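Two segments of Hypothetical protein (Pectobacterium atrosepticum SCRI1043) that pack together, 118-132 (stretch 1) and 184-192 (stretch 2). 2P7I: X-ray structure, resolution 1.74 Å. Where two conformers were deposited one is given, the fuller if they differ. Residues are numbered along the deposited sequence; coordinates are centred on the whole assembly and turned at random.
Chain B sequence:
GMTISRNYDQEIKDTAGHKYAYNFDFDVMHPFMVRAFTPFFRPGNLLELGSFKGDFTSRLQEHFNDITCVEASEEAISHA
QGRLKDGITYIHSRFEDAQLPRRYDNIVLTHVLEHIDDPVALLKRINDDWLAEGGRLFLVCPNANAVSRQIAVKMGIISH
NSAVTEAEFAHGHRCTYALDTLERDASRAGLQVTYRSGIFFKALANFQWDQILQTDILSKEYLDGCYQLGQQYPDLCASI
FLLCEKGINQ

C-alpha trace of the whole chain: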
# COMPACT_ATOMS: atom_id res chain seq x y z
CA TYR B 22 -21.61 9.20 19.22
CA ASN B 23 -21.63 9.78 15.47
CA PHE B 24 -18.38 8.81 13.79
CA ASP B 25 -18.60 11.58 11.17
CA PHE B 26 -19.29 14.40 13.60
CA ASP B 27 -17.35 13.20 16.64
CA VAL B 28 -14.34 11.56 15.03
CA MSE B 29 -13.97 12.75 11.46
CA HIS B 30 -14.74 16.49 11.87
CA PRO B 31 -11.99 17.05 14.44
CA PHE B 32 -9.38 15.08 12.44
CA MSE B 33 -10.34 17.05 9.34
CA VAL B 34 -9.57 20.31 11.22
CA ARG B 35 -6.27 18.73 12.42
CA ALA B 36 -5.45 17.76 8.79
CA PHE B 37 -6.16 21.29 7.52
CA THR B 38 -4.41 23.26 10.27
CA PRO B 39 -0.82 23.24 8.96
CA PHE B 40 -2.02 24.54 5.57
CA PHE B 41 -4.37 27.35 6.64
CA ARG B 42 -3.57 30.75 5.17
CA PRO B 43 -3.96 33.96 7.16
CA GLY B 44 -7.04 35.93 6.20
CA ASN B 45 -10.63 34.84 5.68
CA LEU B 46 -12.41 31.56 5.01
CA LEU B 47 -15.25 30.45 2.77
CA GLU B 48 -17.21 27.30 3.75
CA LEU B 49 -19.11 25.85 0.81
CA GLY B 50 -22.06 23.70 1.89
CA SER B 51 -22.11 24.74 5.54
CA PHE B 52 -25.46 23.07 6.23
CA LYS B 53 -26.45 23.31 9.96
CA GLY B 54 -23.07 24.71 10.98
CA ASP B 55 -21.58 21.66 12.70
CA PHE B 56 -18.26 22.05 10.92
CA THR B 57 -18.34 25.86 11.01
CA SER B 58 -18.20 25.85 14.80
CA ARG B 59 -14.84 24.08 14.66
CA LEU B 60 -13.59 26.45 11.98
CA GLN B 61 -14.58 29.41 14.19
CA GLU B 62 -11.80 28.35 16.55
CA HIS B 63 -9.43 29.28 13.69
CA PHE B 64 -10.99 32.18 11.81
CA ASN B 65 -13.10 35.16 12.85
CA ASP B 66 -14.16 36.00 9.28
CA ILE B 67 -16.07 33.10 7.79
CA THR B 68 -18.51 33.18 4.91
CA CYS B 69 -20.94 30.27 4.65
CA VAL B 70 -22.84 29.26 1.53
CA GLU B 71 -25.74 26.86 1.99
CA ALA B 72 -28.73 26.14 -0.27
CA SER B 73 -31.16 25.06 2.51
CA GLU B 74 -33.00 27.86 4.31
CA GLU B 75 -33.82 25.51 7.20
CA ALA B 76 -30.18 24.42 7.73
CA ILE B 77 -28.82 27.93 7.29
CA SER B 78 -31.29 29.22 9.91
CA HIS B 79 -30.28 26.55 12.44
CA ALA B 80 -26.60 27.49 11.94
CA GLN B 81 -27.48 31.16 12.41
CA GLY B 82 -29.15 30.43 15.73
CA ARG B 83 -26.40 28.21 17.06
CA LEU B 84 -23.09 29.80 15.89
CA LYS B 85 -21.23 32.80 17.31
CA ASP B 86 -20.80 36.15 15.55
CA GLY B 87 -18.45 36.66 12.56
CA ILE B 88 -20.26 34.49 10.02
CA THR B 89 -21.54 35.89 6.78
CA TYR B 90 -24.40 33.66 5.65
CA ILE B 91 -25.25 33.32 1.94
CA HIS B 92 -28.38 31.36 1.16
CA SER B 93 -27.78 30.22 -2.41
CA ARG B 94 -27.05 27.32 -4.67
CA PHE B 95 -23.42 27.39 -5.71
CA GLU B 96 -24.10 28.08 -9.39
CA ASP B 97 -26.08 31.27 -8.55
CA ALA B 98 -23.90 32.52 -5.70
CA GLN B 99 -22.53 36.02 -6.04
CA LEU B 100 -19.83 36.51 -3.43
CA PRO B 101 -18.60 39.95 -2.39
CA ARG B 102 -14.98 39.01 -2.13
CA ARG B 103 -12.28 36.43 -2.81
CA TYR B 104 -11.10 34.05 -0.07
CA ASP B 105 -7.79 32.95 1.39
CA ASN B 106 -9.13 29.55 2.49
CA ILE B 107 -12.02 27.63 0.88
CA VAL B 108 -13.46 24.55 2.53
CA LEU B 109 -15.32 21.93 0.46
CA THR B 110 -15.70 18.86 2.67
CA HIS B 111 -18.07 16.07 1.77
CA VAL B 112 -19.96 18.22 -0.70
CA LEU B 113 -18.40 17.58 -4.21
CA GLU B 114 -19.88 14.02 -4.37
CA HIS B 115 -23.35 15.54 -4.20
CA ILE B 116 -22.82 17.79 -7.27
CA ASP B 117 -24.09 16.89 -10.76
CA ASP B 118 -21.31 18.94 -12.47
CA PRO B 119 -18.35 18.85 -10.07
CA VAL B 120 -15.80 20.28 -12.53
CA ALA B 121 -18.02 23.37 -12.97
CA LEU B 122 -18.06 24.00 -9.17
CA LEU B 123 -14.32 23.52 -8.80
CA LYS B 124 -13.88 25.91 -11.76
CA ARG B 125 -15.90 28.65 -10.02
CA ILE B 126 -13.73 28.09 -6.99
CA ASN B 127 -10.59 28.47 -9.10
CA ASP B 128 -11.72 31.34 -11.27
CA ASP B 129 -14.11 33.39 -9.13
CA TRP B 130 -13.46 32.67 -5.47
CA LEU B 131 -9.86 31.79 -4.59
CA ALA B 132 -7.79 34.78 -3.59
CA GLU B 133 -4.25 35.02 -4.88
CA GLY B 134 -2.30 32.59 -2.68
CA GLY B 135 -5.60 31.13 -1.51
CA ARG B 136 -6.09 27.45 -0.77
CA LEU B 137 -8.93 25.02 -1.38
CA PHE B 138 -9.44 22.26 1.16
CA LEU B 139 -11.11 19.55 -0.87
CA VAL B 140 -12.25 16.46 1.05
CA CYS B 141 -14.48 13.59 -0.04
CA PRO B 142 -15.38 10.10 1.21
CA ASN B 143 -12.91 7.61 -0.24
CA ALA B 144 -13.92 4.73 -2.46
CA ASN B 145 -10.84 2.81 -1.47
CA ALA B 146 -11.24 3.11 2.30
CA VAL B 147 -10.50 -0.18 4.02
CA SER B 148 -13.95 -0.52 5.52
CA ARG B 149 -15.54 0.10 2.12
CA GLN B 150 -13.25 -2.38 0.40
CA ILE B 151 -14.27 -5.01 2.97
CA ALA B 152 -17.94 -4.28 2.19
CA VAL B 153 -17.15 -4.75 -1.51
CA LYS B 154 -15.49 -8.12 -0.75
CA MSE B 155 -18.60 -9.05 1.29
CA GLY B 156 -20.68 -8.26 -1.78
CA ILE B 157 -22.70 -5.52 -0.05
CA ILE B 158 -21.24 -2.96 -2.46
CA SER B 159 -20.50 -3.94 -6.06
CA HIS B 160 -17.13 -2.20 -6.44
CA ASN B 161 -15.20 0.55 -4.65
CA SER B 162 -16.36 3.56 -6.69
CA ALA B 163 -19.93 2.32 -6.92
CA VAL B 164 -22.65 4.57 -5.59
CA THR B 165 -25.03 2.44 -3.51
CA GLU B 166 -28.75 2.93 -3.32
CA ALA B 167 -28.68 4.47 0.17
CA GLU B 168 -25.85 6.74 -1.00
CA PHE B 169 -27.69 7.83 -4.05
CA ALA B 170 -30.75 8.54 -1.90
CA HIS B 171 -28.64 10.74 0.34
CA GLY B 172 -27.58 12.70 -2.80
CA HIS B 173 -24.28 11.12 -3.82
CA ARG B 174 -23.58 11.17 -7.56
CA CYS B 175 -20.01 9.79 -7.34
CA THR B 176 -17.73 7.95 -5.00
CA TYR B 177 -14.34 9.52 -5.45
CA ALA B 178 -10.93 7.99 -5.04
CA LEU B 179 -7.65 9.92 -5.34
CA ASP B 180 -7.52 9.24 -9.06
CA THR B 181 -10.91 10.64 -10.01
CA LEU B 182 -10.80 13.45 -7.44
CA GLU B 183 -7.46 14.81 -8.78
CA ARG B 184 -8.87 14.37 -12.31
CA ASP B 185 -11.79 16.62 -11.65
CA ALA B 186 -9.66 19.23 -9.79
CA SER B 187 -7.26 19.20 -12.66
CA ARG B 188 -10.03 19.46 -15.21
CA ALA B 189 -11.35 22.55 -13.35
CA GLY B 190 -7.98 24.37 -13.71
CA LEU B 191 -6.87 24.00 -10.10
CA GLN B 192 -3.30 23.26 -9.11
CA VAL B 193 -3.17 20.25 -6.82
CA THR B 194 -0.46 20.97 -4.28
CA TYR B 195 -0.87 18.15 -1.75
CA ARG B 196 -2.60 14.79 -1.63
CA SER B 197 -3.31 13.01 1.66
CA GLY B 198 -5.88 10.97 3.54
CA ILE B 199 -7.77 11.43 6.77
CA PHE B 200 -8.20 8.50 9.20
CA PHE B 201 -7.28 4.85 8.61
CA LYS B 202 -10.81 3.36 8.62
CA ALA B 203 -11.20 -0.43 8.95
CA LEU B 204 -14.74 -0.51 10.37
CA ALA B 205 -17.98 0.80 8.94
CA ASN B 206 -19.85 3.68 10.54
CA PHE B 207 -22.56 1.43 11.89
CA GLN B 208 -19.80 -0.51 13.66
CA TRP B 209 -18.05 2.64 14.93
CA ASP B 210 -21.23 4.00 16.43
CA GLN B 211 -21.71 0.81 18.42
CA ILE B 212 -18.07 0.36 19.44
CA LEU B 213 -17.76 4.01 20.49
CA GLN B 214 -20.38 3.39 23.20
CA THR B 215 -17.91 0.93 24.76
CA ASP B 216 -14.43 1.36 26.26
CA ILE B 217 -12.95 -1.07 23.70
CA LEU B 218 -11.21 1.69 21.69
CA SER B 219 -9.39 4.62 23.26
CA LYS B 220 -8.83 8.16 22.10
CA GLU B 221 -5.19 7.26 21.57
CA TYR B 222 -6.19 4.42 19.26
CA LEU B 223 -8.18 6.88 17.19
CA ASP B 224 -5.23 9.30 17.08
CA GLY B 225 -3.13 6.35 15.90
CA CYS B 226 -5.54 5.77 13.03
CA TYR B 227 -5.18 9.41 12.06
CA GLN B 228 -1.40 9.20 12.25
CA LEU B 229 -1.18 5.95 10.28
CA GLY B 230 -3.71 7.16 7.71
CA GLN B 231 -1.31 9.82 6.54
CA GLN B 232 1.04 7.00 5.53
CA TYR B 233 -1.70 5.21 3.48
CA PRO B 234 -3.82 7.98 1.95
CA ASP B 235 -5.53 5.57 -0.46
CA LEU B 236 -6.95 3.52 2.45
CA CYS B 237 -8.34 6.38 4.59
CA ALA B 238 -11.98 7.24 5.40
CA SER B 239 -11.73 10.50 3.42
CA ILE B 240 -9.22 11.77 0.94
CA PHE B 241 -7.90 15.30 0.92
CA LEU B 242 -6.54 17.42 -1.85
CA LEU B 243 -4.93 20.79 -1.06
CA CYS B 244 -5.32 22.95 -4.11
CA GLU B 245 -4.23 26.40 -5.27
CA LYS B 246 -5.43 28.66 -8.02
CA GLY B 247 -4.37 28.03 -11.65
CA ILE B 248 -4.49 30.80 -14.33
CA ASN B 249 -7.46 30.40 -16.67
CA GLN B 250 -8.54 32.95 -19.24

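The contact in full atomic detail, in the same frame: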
# COMPACT_ATOMS: atom_id res chain seq x y z
N ASP B 118 -22.44 18.49 -11.66
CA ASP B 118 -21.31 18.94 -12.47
C ASP B 118 -20.18 19.43 -11.57
O ASP B 118 -20.00 20.62 -11.35
CB ASP B 118 -21.78 20.06 -13.40
CG ASP B 118 -20.78 20.40 -14.48
OD1 ASP B 118 -19.60 19.98 -14.41
OD2 ASP B 118 -21.18 21.13 -15.42
N PRO B 119 -19.39 18.50 -11.03
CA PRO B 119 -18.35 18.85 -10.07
C PRO B 119 -17.22 19.71 -10.66
O PRO B 119 -16.72 20.60 -10.00
CB PRO B 119 -17.82 17.49 -9.63
CG PRO B 119 -18.16 16.55 -10.77
CD PRO B 119 -19.45 17.05 -11.28
N VAL B 120 -16.83 19.46 -11.90
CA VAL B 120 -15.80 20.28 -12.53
C VAL B 120 -16.27 21.76 -12.59
O VAL B 120 -15.48 22.67 -12.35
CB VAL B 120 -15.39 19.76 -13.92
CG1 VAL B 120 -14.38 20.73 -14.57
CG2 VAL B 120 -14.79 18.36 -13.77
N ALA B 121 -17.55 22.00 -12.84
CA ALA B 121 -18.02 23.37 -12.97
C ALA B 121 -17.96 24.12 -11.62
O ALA B 121 -17.71 25.34 -11.61
CB ALA B 121 -19.46 23.42 -13.59
N LEU B 122 -18.17 23.41 -10.51
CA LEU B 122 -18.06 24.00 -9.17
C LEU B 122 -16.62 24.29 -8.82
O LEU B 122 -16.30 25.38 -8.35
CB LEU B 122 -18.70 23.08 -8.11
CG LEU B 122 -18.55 23.50 -6.63
CD1 LEU B 122 -19.12 24.91 -6.34
CD2 LEU B 122 -19.19 22.50 -5.63
N LEU B 123 -15.73 23.35 -9.11
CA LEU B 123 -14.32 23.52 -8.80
C LEU B 123 -13.75 24.67 -9.65
O LEU B 123 -12.84 25.37 -9.24
CB LEU B 123 -13.56 22.21 -9.02
CG LEU B 123 -13.93 21.07 -8.08
CD1 LEU B 123 -13.25 19.79 -8.57
CD2 LEU B 123 -13.58 21.42 -6.64
N LYS B 124 -14.30 24.84 -10.85
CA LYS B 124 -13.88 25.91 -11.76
C LYS B 124 -14.30 27.29 -11.23
O LYS B 124 -13.54 28.24 -11.30
CB LYS B 124 -14.40 25.63 -13.17
CG LYS B 124 -13.93 26.64 -14.19
CD LYS B 124 -14.44 26.40 -15.63
CE LYS B 124 -13.80 27.37 -16.60
NZ LYS B 124 -14.36 27.12 -17.96
N ARG B 125 -15.51 27.41 -10.68
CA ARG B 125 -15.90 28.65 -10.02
C ARG B 125 -14.96 28.94 -8.86
O ARG B 125 -14.52 30.08 -8.65
CB ARG B 125 -17.30 28.56 -9.46
CG ARG B 125 -18.41 28.60 -10.45
CD ARG B 125 -19.64 29.28 -9.85
NE ARG B 125 -19.42 30.72 -9.78
CZ ARG B 125 -20.31 31.60 -9.32
NH1 ARG B 125 -21.49 31.19 -8.88
NH2 ARG B 125 -20.01 32.89 -9.29
N ILE B 126 -14.61 27.90 -8.11
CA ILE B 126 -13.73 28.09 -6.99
C ILE B 126 -12.39 28.63 -7.50
O ILE B 126 -11.85 29.58 -6.94
CB ILE B 126 -13.52 26.79 -6.22
CG1 ILE B 126 -14.79 26.39 -5.48
CG2 ILE B 126 -12.37 26.93 -5.24
CD1 ILE B 126 -14.66 24.95 -4.83
N ASN B 127 -11.87 28.05 -8.59
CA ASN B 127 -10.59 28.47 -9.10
C ASN B 127 -10.66 29.88 -9.64
O ASN B 127 -9.82 30.72 -9.32
CB ASN B 127 -10.13 27.54 -10.22
CG ASN B 127 -8.70 27.82 -10.66
OD1 ASN B 127 -7.76 27.42 -9.97
ND2 ASN B 127 -8.53 28.54 -11.77
N ASP B 128 -11.68 30.14 -10.47
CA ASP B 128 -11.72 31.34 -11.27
C ASP B 128 -12.33 32.55 -10.59
O ASP B 128 -11.97 33.69 -10.87
CB ASP B 128 -12.51 31.09 -12.56
CG ASP B 128 -11.82 30.14 -13.52
OD1 ASP B 128 -10.74 29.62 -13.22
OD2 ASP B 128 -12.40 29.91 -14.58
N ASP B 129 -13.32 32.31 -9.73
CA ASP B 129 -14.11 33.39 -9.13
C ASP B 129 -13.78 33.63 -7.66
O ASP B 129 -13.83 34.76 -7.18
CB ASP B 129 -15.57 33.04 -9.24
CG ASP B 129 -16.06 33.07 -10.66
OD1 ASP B 129 -15.34 33.60 -11.52
OD2 ASP B 129 -17.18 32.56 -10.89
N TRP B 130 -13.46 32.57 -6.93
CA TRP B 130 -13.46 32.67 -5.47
C TRP B 130 -12.12 32.59 -4.76
O TRP B 130 -11.98 33.24 -3.74
CB TRP B 130 -14.45 31.66 -4.88
CG TRP B 130 -15.88 31.91 -5.33
CD1 TRP B 130 -16.43 33.09 -5.69
CD2 TRP B 130 -16.91 30.92 -5.42
NE1 TRP B 130 -17.77 32.91 -6.00
CE2 TRP B 130 -18.08 31.58 -5.83
CE3 TRP B 130 -16.96 29.55 -5.14
CZ2 TRP B 130 -19.27 30.91 -6.02
CZ3 TRP B 130 -18.14 28.89 -5.31
CH2 TRP B 130 -19.30 29.57 -5.74
N LEU B 131 -11.15 31.84 -5.27
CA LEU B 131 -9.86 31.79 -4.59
C LEU B 131 -9.13 33.12 -4.70
O LEU B 131 -8.96 33.66 -5.78
CB LEU B 131 -8.94 30.69 -5.15
CG LEU B 131 -9.11 29.27 -4.64
CD1 LEU B 131 -8.24 28.33 -5.49
CD2 LEU B 131 -8.76 29.14 -3.16
N ALA B 132 -8.68 33.65 -3.57
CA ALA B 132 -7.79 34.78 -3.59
C ALA B 132 -6.44 34.36 -4.17
O ALA B 132 -6.13 33.18 -4.27
CB ALA B 132 -7.63 35.35 -2.18
N ARG B 184 -8.39 14.12 -10.93
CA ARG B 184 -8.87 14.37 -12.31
C ARG B 184 -9.79 15.56 -12.40
O ARG B 184 -9.62 16.45 -13.24
CB ARG B 184 -9.59 13.12 -12.89
CG ARG B 184 -10.16 13.32 -14.28
CD ARG B 184 -11.19 12.29 -14.61
NE ARG B 184 -12.35 12.44 -13.75
CZ ARG B 184 -13.22 11.48 -13.47
NH1 ARG B 184 -13.12 10.28 -14.02
NH2 ARG B 184 -14.24 11.73 -12.66
N ASP B 185 -10.81 15.57 -11.57
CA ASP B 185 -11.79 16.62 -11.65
C ASP B 185 -11.19 17.97 -11.23
O ASP B 185 -11.51 19.00 -11.83
CB ASP B 185 -13.01 16.27 -10.80
CG ASP B 185 -13.91 15.22 -11.43
OD1 ASP B 185 -13.64 14.76 -12.57
OD2 ASP B 185 -14.96 14.96 -10.79
N ALA B 186 -10.35 17.98 -10.20
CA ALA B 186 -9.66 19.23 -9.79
C ALA B 186 -8.78 19.76 -10.93
O ALA B 186 -8.75 20.95 -11.24
CB ALA B 186 -8.82 18.99 -8.59
N SER B 187 -8.09 18.85 -11.58
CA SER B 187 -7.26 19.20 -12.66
C SER B 187 -8.04 19.73 -13.83
O SER B 187 -7.65 20.74 -14.43
CB SER B 187 -6.47 17.99 -13.14
OG SER B 187 -5.79 18.38 -14.28
N ARG B 188 -9.12 19.02 -14.16
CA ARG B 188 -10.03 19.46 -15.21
C ARG B 188 -10.63 20.86 -14.98
O ARG B 188 -10.95 21.56 -15.94
CB ARG B 188 -11.16 18.46 -15.43
CG ARG B 188 -10.67 17.22 -16.18
CD ARG B 188 -11.77 16.20 -16.28
NE ARG B 188 -11.37 15.10 -17.16
CZ ARG B 188 -12.22 14.20 -17.64
NH1 ARG B 188 -13.48 14.22 -17.24
NH2 ARG B 188 -11.83 13.27 -18.50
N ALA B 189 -10.80 21.24 -13.73
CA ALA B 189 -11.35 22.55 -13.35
C ALA B 189 -10.32 23.69 -13.39
O ALA B 189 -10.66 24.85 -13.11
CB ALA B 189 -11.92 22.44 -11.92
N GLY B 190 -9.05 23.38 -13.71
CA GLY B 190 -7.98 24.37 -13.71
C GLY B 190 -7.24 24.61 -12.41
O GLY B 190 -6.37 25.47 -12.36
N LEU B 191 -7.58 23.89 -11.36
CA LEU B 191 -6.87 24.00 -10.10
C LEU B 191 -5.52 23.37 -10.15
O LEU B 191 -5.29 22.46 -10.97
CB LEU B 191 -7.62 23.30 -8.98
CG LEU B 191 -8.97 23.92 -8.59
CD1 LEU B 191 -9.87 22.87 -7.95
CD2 LEU B 191 -8.77 25.16 -7.67
N GLN B 192 -4.62 23.87 -9.30
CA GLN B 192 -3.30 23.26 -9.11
C GLN B 192 -3.40 22.41 -7.87
O GLN B 192 -3.75 22.91 -6.83
CB GLN B 192 -2.21 24.32 -8.90
CG GLN B 192 -2.07 25.33 -10.03
CD GLN B 192 -0.72 26.08 -10.02
OE1 GLN B 192 -0.67 27.29 -9.81
NE2 GLN B 192 0.36 25.35 -10.27
O HOH W 1 -10.19 27.21 -14.31

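No direct hydrogen bond joins these two stretches; the one polar link is a water, which donates to D128 OD1 and to A189 O, each at 2.7 Å. The rest is van der Waals packing, much of it apolar, and A189 touches four residues of the first stretch. The CB of A189 lies 3.3 Å from L123 CB, 3.5 Å from K124 N and 3.6 Å from V120 O, so a methyl group sits directly against the backbone of helix 119-130. Alanine suits this place because its side chain ends at CB, and the CA atoms of K124 and A189 can come within 4.5 Å. The helix axes cross at -52° and approach to 8.5 Å.

V120 and L123 line the helix around that methyl. V120 CG1 is 4.0 Å from A189 CB, while its CG2 lies 3.9 Å from D185 O. L123 CD1 reaches the same carbonyl, D185 O, at 3.8 Å, and L123 CB meets L191 CD1 at 3.9 Å. L191 CD2 packs 3.9 Å from L131 CD1, beyond the end of the first helix. Branched apolar chains suit V120, L123 and L191: their methyls fill space without leaving a polar group unpaired.

G190 suits the turn between. Its positive phi (88°) belongs to a Schellman motif, in which L191 N bonds to A186 O at 3.2 Å and G190 N to S187 O at 3.1 Å. A CB here would be jammed against the preceding carbonyl.

N127 and D185 find their partners without bridging the stretches directly. N127 ND2 donates to D128 OD1 at 2.9 Å, the same oxygen that accepts from the water; both polar atoms of the amide are also hydrogen-bonded elsewhere in the structure. D185 is buried, with P119 CG 3.6 Å from its OD2; a salt bridge joins R184 NE to D185 OD1 (2.9 Å).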